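Local coordinates for protein telomerase reverse transcriptase (PDB 6ZD1) that probably extends telomeres as the reverse transcriptase of telomerase, adding simple sequence repeats to chromosome ends by copying a template within the enzyme's RNA component, at residues A[640-650]-A[688-697]. Residues are numbered along the deposited sequence; the frame is centred on the assembly and turned at random.
Sequences FERYRFMKFLH and MATKQEIIEW
Trp697 lays one face of its indole against Met646, whose CB stands 4.1 Å from the centroid of the six-membered ring, a CH-pi contact almost on the ring normal. Met646, a selenomethionine, has its SE oblique to the five-membered ring, 3.8 Å from Trp697 CB, and its chain then bends at the end to bring CE against Ile694 CG1. The far end of the indole meets Leu649 CB and His650 CB, while its NE1 makes a weak hydrogen bond to Glu391. Ile694 is a knob in the hole formed by Arg642, Phe645, Met646 and Leu649; its CD1 is 3.6 Å from Phe645 CD2 and also lies at the edge of the Phe640 ring. Met688 SE approaches Phe640 CZ obliquely at 4.0 Å, a Met-aromatic contact. On the more exposed side, Glu693, extended with CG anti to its N (chi1 -174°), forms a salt bridge with Arg642 whose NE to OE1 hydrogen bond is weak (2.8 Å, 129°); Glu693 OE2 is 3.0 Å from Tyr643 OH. Phe645 and Leu649 also touch helix 609-637. This knob-into-hole contact between helices crossing at -29° belongs to the alpha-helical C-terminal (thumb) domain of telomerase reverse transcriptase.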
ATOM      1  N   PHE A 640      25.060 -16.216 -16.537  1.00 57.01           N
ATOM      2  CA  PHE A 640      23.749 -15.583 -16.515  1.00 58.81           C
ATOM      3  C   PHE A 640      22.829 -16.257 -17.529  1.00 62.46           C
ATOM      4  O   PHE A 640      23.127 -16.287 -18.728  1.00 60.59           O
ATOM      5  CB  PHE A 640      23.892 -14.094 -16.821  1.00 49.66           C
ATOM      6  CG  PHE A 640      22.587 -13.385 -17.017  1.00 64.42           C
ATOM      7  CD1 PHE A 640      21.858 -12.938 -15.927  1.00 44.94           C
ATOM      8  CD2 PHE A 640      22.089 -13.156 -18.293  1.00 57.52           C
ATOM      9  CE1 PHE A 640      20.655 -12.281 -16.099  1.00 54.22           C
ATOM     10  CE2 PHE A 640      20.884 -12.500 -18.473  1.00 69.11           C
ATOM     11  CZ  PHE A 640      20.166 -12.061 -17.373  1.00 51.23           C
ATOM     12  N   GLU A 641      21.709 -16.787 -17.053  1.00 56.01           N
ATOM     13  CA  GLU A 641      20.736 -17.478 -17.892  1.00 54.04           C
ATOM     14  C   GLU A 641      19.500 -16.594 -18.013  1.00 58.61           C
ATOM     15  O   GLU A 641      18.784 -16.377 -17.028  1.00 54.32           O
ATOM     16  CB  GLU A 641      20.393 -18.843 -17.298  1.00 57.55           C
ATOM     17  CG  GLU A 641      21.616 -19.601 -16.810  1.00 82.76           C
ATOM     18  CD  GLU A 641      21.266 -20.843 -16.018  1.00102.25           C
ATOM     19  OE1 GLU A 641      20.688 -21.782 -16.604  1.00112.49           O
ATOM     20  OE2 GLU A 641      21.562 -20.875 -14.805  1.00111.09           O
ATOM     21  N   ARG A 642      19.237 -16.116 -19.233  1.00 55.04           N
ATOM     22  CA  ARG A 642      18.184 -15.127 -19.436  1.00 49.43           C
ATOM     23  C   ARG A 642      16.806 -15.688 -19.113  1.00 51.24           C
ATOM     24  O   ARG A 642      15.930 -14.940 -18.667  1.00 53.61           O
ATOM     25  CB  ARG A 642      18.222 -14.605 -20.874  1.00 49.18           C
ATOM     26  CG  ARG A 642      17.990 -15.679 -21.935  1.00 69.43           C
ATOM     27  CD  ARG A 642      18.244 -15.165 -23.350  1.00 68.01           C
ATOM     28  NE  ARG A 642      17.938 -16.176 -24.361  1.00 72.05           N
ATOM     29  CZ  ARG A 642      18.772 -17.149 -24.725  1.00 94.20           C
ATOM     30  NH1 ARG A 642      19.966 -17.252 -24.159  1.00 87.41           N
ATOM     31  NH2 ARG A 642      18.412 -18.026 -25.656  1.00 78.50           N
ATOM     32  N   TYR A 643      16.592 -16.989 -19.321  1.00 51.84           N
ATOM     33  CA  TYR A 643      15.274 -17.557 -19.054  1.00 53.90           C
ATOM     34  C   TYR A 643      14.989 -17.601 -17.559  1.00 52.00           C
ATOM     35  O   TYR A 643      13.869 -17.311 -17.128  1.00 52.50           O
ATOM     36  CB  TYR A 643      15.166 -18.955 -19.668  1.00 52.76           C
ATOM     37  CG  TYR A 643      15.250 -18.968 -21.179  1.00 71.23           C
ATOM     38  CD1 TYR A 643      14.293 -18.321 -21.952  1.00 73.07           C
ATOM     39  CD2 TYR A 643      16.281 -19.633 -21.834  1.00 73.93           C
ATOM     40  CE1 TYR A 643      14.362 -18.327 -23.336  1.00 69.56           C
ATOM     41  CE2 TYR A 643      16.357 -19.646 -23.218  1.00 69.87           C
ATOM     42  CZ  TYR A 643      15.394 -18.993 -23.961  1.00 75.10           C
ATOM     43  OH  TYR A 643      15.462 -19.002 -25.335  1.00 90.21           O
ATOM     44  N   ARG A 644      16.005 -17.910 -16.749  1.00 52.05           N
ATOM     45  CA  ARG A 644      15.834 -17.834 -15.302  1.00 49.55           C
ATOM     46  C   ARG A 644      15.570 -16.399 -14.867  1.00 55.71           C
ATOM     47  O   ARG A 644      14.771 -16.153 -13.957  1.00 72.37           O
ATOM     48  CB  ARG A 644      17.072 -18.395 -14.602  1.00 54.18           C
ATOM     49  CG  ARG A 644      17.089 -18.203 -13.100  1.00 72.00           C
ATOM     50  CD  ARG A 644      18.322 -18.840 -12.476  1.00 77.69           C
ATOM     51  NE  ARG A 644      18.405 -20.272 -12.756  1.00 88.58           N
ATOM     52  CZ  ARG A 644      17.756 -21.207 -12.068  1.00 97.64           C
ATOM     53  NH1 ARG A 644      16.964 -20.861 -11.061  1.00 86.60           N
ATOM     54  NH2 ARG A 644      17.894 -22.487 -12.390  1.00 80.33           N
ATOM     55  N   PHE A 645      16.202 -15.437 -15.543  1.00 47.20           N
ATOM     56  CA  PHE A 645      15.988 -14.035 -15.210  1.00 56.42           C
ATOM     57  C   PHE A 645      14.579 -13.585 -15.566  1.00 54.50           C
ATOM     58  O   PHE A 645      14.011 -12.731 -14.873  1.00 53.31           O
ATOM     59  CB  PHE A 645      17.019 -13.170 -15.932  1.00 49.64           C
ATOM     60  CG  PHE A 645      16.857 -11.697 -15.688  1.00 50.87           C
ATOM     61  CD1 PHE A 645      16.981 -11.175 -14.412  1.00 50.08           C
ATOM     62  CD2 PHE A 645      16.602 -10.831 -16.741  1.00 50.03           C
ATOM     63  CE1 PHE A 645      16.843  -9.814 -14.187  1.00 47.58           C
ATOM     64  CE2 PHE A 645      16.462  -9.471 -16.523  1.00 49.08           C
ATOM     65  CZ  PHE A 645      16.582  -8.962 -15.244  1.00 42.28           C
HETATM   66  N   MSE A 646      13.991 -14.156 -16.611  1.00 53.94           N
HETATM   67  CA  MSE A 646      12.662 -13.737 -17.041  1.00 50.75           C
HETATM   68  C   MSE A 646      11.593 -14.260 -16.101  1.00 52.95           C
HETATM   69  O   MSE A 646      10.621 -13.563 -15.803  1.00 61.45           O
HETATM   70  CB  MSE A 646      12.385 -14.204 -18.459  1.00 48.62           C
HETATM   71  CG  MSE A 646      13.134 -13.400 -19.501  1.00 77.36           C
HETATM   72 SE   MSE A 646      12.793 -14.036 -21.305  1.00116.74          SE
HETATM   73  CE  MSE A 646      14.558 -14.745 -21.706  1.00 72.61           C
ATOM     74  N   LYS A 647      11.787 -15.486 -15.615  1.00 46.30           N
ATOM     75  CA  LYS A 647      10.908 -15.995 -14.570  1.00 59.74           C
ATOM     76  C   LYS A 647      10.959 -15.088 -13.351  1.00 55.58           C
ATOM     77  O   LYS A 647       9.923 -14.794 -12.744  1.00 51.57           O
ATOM     78  CB  LYS A 647      11.297 -17.428 -14.207  1.00 58.66           C
ATOM     79  CG  LYS A 647      10.948 -18.436 -15.289  1.00 68.73           C
ATOM     80  CD  LYS A 647      11.838 -19.665 -15.225  1.00 85.25           C
ATOM     81  CE  LYS A 647      11.591 -20.568 -16.421  1.00 82.49           C
ATOM     82  NZ  LYS A 647      12.643 -21.608 -16.559  1.00 75.07           N
ATOM     83  N   PHE A 648      12.156 -14.609 -12.999  1.00 55.46           N
ATOM     84  CA  PHE A 648      12.276 -13.632 -11.922  1.00 47.45           C
ATOM     85  C   PHE A 648      11.500 -12.364 -12.249  1.00 46.98           C
ATOM     86  O   PHE A 648      10.745 -11.853 -11.413  1.00 50.55           O
ATOM     87  CB  PHE A 648      13.753 -13.318 -11.661  1.00 57.16           C
ATOM     88  CG  PHE A 648      13.978 -12.148 -10.739  1.00 46.16           C
ATOM     89  CD1 PHE A 648      13.905 -12.307  -9.363  1.00 53.57           C
ATOM     90  CD2 PHE A 648      14.285 -10.895 -11.250  1.00 42.59           C
ATOM     91  CE1 PHE A 648      14.125 -11.235  -8.511  1.00 51.22           C
ATOM     92  CE2 PHE A 648      14.505  -9.816 -10.405  1.00 46.53           C
ATOM     93  CZ  PHE A 648      14.423  -9.989  -9.033  1.00 43.31           C
ATOM     94  N   LEU A 649      11.655 -11.844 -13.471  1.00 45.11           N
ATOM     95  CA  LEU A 649      10.871 -10.673 -13.856  1.00 46.07           C
ATOM     96  C   LEU A 649       9.379 -10.978 -13.812  1.00 49.45           C
ATOM     97  O   LEU A 649       8.592 -10.183 -13.284  1.00 50.26           O
ATOM     98  CB  LEU A 649      11.275 -10.189 -15.248  1.00 47.78           C
ATOM     99  CG  LEU A 649      12.678  -9.600 -15.407  1.00 51.09           C
ATOM    100  CD1 LEU A 649      12.916  -9.244 -16.858  1.00 43.95           C
ATOM    101  CD2 LEU A 649      12.869  -8.383 -14.520  1.00 47.84           C
ATOM    102  N   HIS A 650       8.979 -12.145 -14.325  1.00 43.74           N
ATOM    103  CA  HIS A 650       7.562 -12.494 -14.338  1.00 54.26           C
ATOM    104  C   HIS A 650       7.008 -12.596 -12.922  1.00 57.82           C
ATOM    105  O   HIS A 650       5.893 -12.137 -12.655  1.00 52.75           O
ATOM    106  CB  HIS A 650       7.338 -13.798 -15.100  1.00 57.78           C
ATOM    107  CG  HIS A 650       5.891 -14.156 -15.261  1.00 64.54           C
ATOM    108  ND1 HIS A 650       5.173 -14.813 -14.285  1.00 77.55           N
ATOM    109  CD2 HIS A 650       5.028 -13.943 -16.282  1.00 69.74           C
ATOM    110  CE1 HIS A 650       3.931 -14.991 -14.698  1.00 78.24           C
ATOM    111  NE2 HIS A 650       3.816 -14.471 -15.907  1.00 74.06           N
HETATM  112  N   MSE A 688      22.819  -3.702 -19.380  1.00 68.30           N
HETATM  113  CA  MSE A 688      22.914  -5.050 -19.921  1.00 62.96           C
HETATM  114  C   MSE A 688      22.986  -5.006 -21.438  1.00 72.90           C
HETATM  115  O   MSE A 688      22.044  -4.572 -22.096  1.00 71.39           O
HETATM  116  CB  MSE A 688      21.720  -5.883 -19.463  1.00 71.29           C
HETATM  117  CG  MSE A 688      21.864  -7.368 -19.692  1.00 87.48           C
HETATM  118 SE   MSE A 688      20.406  -8.330 -18.837  1.00165.89          SE
HETATM  119  CE  MSE A 688      20.806  -7.868 -16.991  1.00 70.11           C
ATOM    120  N   ALA A 689      24.114  -5.452 -21.994  1.00 59.88           N
ATOM    121  CA  ALA A 689      24.303  -5.364 -23.439  1.00 72.79           C
ATOM    122  C   ALA A 689      23.350  -6.296 -24.178  1.00 66.75           C
ATOM    123  O   ALA A 689      22.718  -5.898 -25.163  1.00 77.52           O
ATOM    124  CB  ALA A 689      25.757  -5.675 -23.803  1.00 62.84           C
ATOM    125  N   THR A 690      23.232  -7.541 -23.719  1.00 66.22           N
ATOM    126  CA  THR A 690      22.419  -8.551 -24.398  1.00 73.35           C
ATOM    127  C   THR A 690      21.109  -8.720 -23.634  1.00 69.15           C
ATOM    128  O   THR A 690      21.022  -9.474 -22.665  1.00 70.30           O
ATOM    129  CB  THR A 690      23.179  -9.866 -24.508  1.00 70.02           C
ATOM    130  OG1 THR A 690      24.469  -9.620 -25.083  1.00 66.60           O
ATOM    131  CG2 THR A 690      22.417 -10.844 -25.388  1.00 69.46           C
ATOM    132  N   LYS A 691      20.075  -7.998 -24.076  1.00 59.38           N
ATOM    133  CA  LYS A 691      18.765  -8.103 -23.449  1.00 52.26           C
ATOM    134  C   LYS A 691      17.617  -8.123 -24.452  1.00 50.10           C
ATOM    135  O   LYS A 691      16.453  -8.036 -24.035  1.00 61.59           O
ATOM    136  CB  LYS A 691      18.562  -6.944 -22.462  1.00 69.96           C
ATOM    137  CG  LYS A 691      18.773  -5.561 -23.073  1.00 47.00           C
ATOM    138  CD  LYS A 691      18.497  -4.467 -22.049  1.00 60.57           C
ATOM    139  CE  LYS A 691      18.699  -3.082 -22.638  1.00 58.39           C
ATOM    140  NZ  LYS A 691      20.088  -2.892 -23.129  1.00 68.04           N
ATOM    141  N   GLN A 692      17.900  -8.250 -25.750  1.00 48.78           N
ATOM    142  CA  GLN A 692      16.860  -8.089 -26.762  1.00 51.65           C
ATOM    143  C   GLN A 692      15.733  -9.091 -26.560  1.00 54.54           C
ATOM    144  O   GLN A 692      14.553  -8.726 -26.577  1.00 50.97           O
ATOM    145  CB  GLN A 692      17.461  -8.228 -28.159  1.00 52.84           C
ATOM    146  CG  GLN A 692      16.422  -8.193 -29.267  1.00 62.28           C
ATOM    147  CD  GLN A 692      17.024  -8.388 -30.644  1.00 74.31           C
ATOM    148  OE1 GLN A 692      18.156  -7.979 -30.906  1.00 85.80           O
ATOM    149  NE2 GLN A 692      16.267  -9.019 -31.534  1.00 78.82           N
ATOM    150  N   GLU A 693      16.080 -10.362 -26.348  1.00 51.12           N
ATOM    151  CA  GLU A 693      15.048 -11.367 -26.132  1.00 51.59           C
ATOM    152  C   GLU A 693      14.315 -11.123 -24.820  1.00 54.54           C
ATOM    153  O   GLU A 693      13.093 -11.305 -24.742  1.00 52.44           O
ATOM    154  CB  GLU A 693      15.673 -12.761 -26.157  1.00 55.08           C
ATOM    155  CG  GLU A 693      14.678 -13.906 -26.078  1.00 58.58           C
ATOM    156  CD  GLU A 693      15.332 -15.256 -26.319  1.00 79.65           C
ATOM    157  OE1 GLU A 693      16.547 -15.286 -26.615  1.00 87.98           O
ATOM    158  OE2 GLU A 693      14.634 -16.287 -26.215  1.00 72.65           O
ATOM    159  N   ILE A 694      15.036 -10.669 -23.790  1.00 57.16           N
ATOM    160  CA  ILE A 694      14.398 -10.352 -22.513  1.00 44.48           C
ATOM    161  C   ILE A 694      13.402  -9.212 -22.684  1.00 54.14           C
ATOM    162  O   ILE A 694      12.259  -9.289 -22.221  1.00 53.60           O
ATOM    163  CB  ILE A 694      15.453 -10.008 -21.447  1.00 53.04           C
ATOM    164  CG1 ILE A 694      16.385 -11.194 -21.192  1.00 44.94           C
ATOM    165  CG2 ILE A 694      14.774  -9.581 -20.153  1.00 50.16           C
ATOM    166  CD1 ILE A 694      17.532 -10.863 -20.248  1.00 41.28           C
ATOM    167  N   ILE A 695      13.821  -8.134 -23.350  1.00 47.37           N
ATOM    168  CA  ILE A 695      12.936  -6.984 -23.491  1.00 51.57           C
ATOM    169  C   ILE A 695      11.784  -7.322 -24.431  1.00 45.14           C
ATOM    170  O   ILE A 695      10.633  -6.940 -24.187  1.00 45.35           O
ATOM    171  CB  ILE A 695      13.725  -5.740 -23.961  1.00 48.48           C
ATOM    172  CG1 ILE A 695      14.303  -4.958 -22.774  1.00 51.65           C
ATOM    173  CG2 ILE A 695      12.819  -4.771 -24.681  1.00 44.80           C
ATOM    174  CD1 ILE A 695      15.213  -5.738 -21.863  1.00 67.77           C
ATOM    175  N   GLU A 696      12.060  -8.084 -25.491  1.00 55.38           N
ATOM    176  CA  GLU A 696      10.988  -8.487 -26.396  1.00 60.11           C
ATOM    177  C   GLU A 696       9.939  -9.324 -25.671  1.00 58.48           C
ATOM    178  O   GLU A 696       8.734  -9.159 -25.902  1.00 65.54           O
ATOM    179  CB  GLU A 696      11.561  -9.262 -27.581  1.00 52.84           C
ATOM    180  CG  GLU A 696      10.508  -9.723 -28.565  1.00 78.83           C
ATOM    181  CD  GLU A 696      11.076 -10.625 -29.634  1.00 95.21           C
ATOM    182  OE1 GLU A 696      12.239 -11.056 -29.484  1.00 87.29           O
ATOM    183  OE2 GLU A 696      10.363 -10.899 -30.624  1.00 96.22           O
ATOM    184  N   TRP A 697      10.377 -10.219 -24.781  1.00 51.09           N
ATOM    185  CA  TRP A 697       9.429 -10.961 -23.957  1.00 51.32           C
ATOM    186  C   TRP A 697       8.677 -10.029 -23.022  1.00 54.82           C
ATOM    187  O   TRP A 697       7.474 -10.199 -22.796  1.00 60.85           O
ATOM    188  CB  TRP A 697      10.152 -12.036 -23.148  1.00 48.63           C
ATOM    189  CG  TRP A 697       9.326 -12.562 -22.010  1.00 58.08           C
ATOM    190  CD1 TRP A 697       8.432 -13.586 -22.061  1.00 63.40           C
ATOM    191  CD2 TRP A 697       9.315 -12.086 -20.654  1.00 55.77           C
ATOM    192  NE1 TRP A 697       7.862 -13.782 -20.824  1.00 65.49           N
ATOM    193  CE2 TRP A 697       8.390 -12.875 -19.943  1.00 63.36           C
ATOM    194  CE3 TRP A 697       9.997 -11.073 -19.974  1.00 59.99           C
ATOM    195  CZ2 TRP A 697       8.131 -12.684 -18.589  1.00 65.36           C
ATOM    196  CZ3 TRP A 697       9.739 -10.885 -18.625  1.00 58.47           C
ATOM    197  CH2 TRP A 697       8.814 -11.687 -17.949  1.00 55.73           C
TER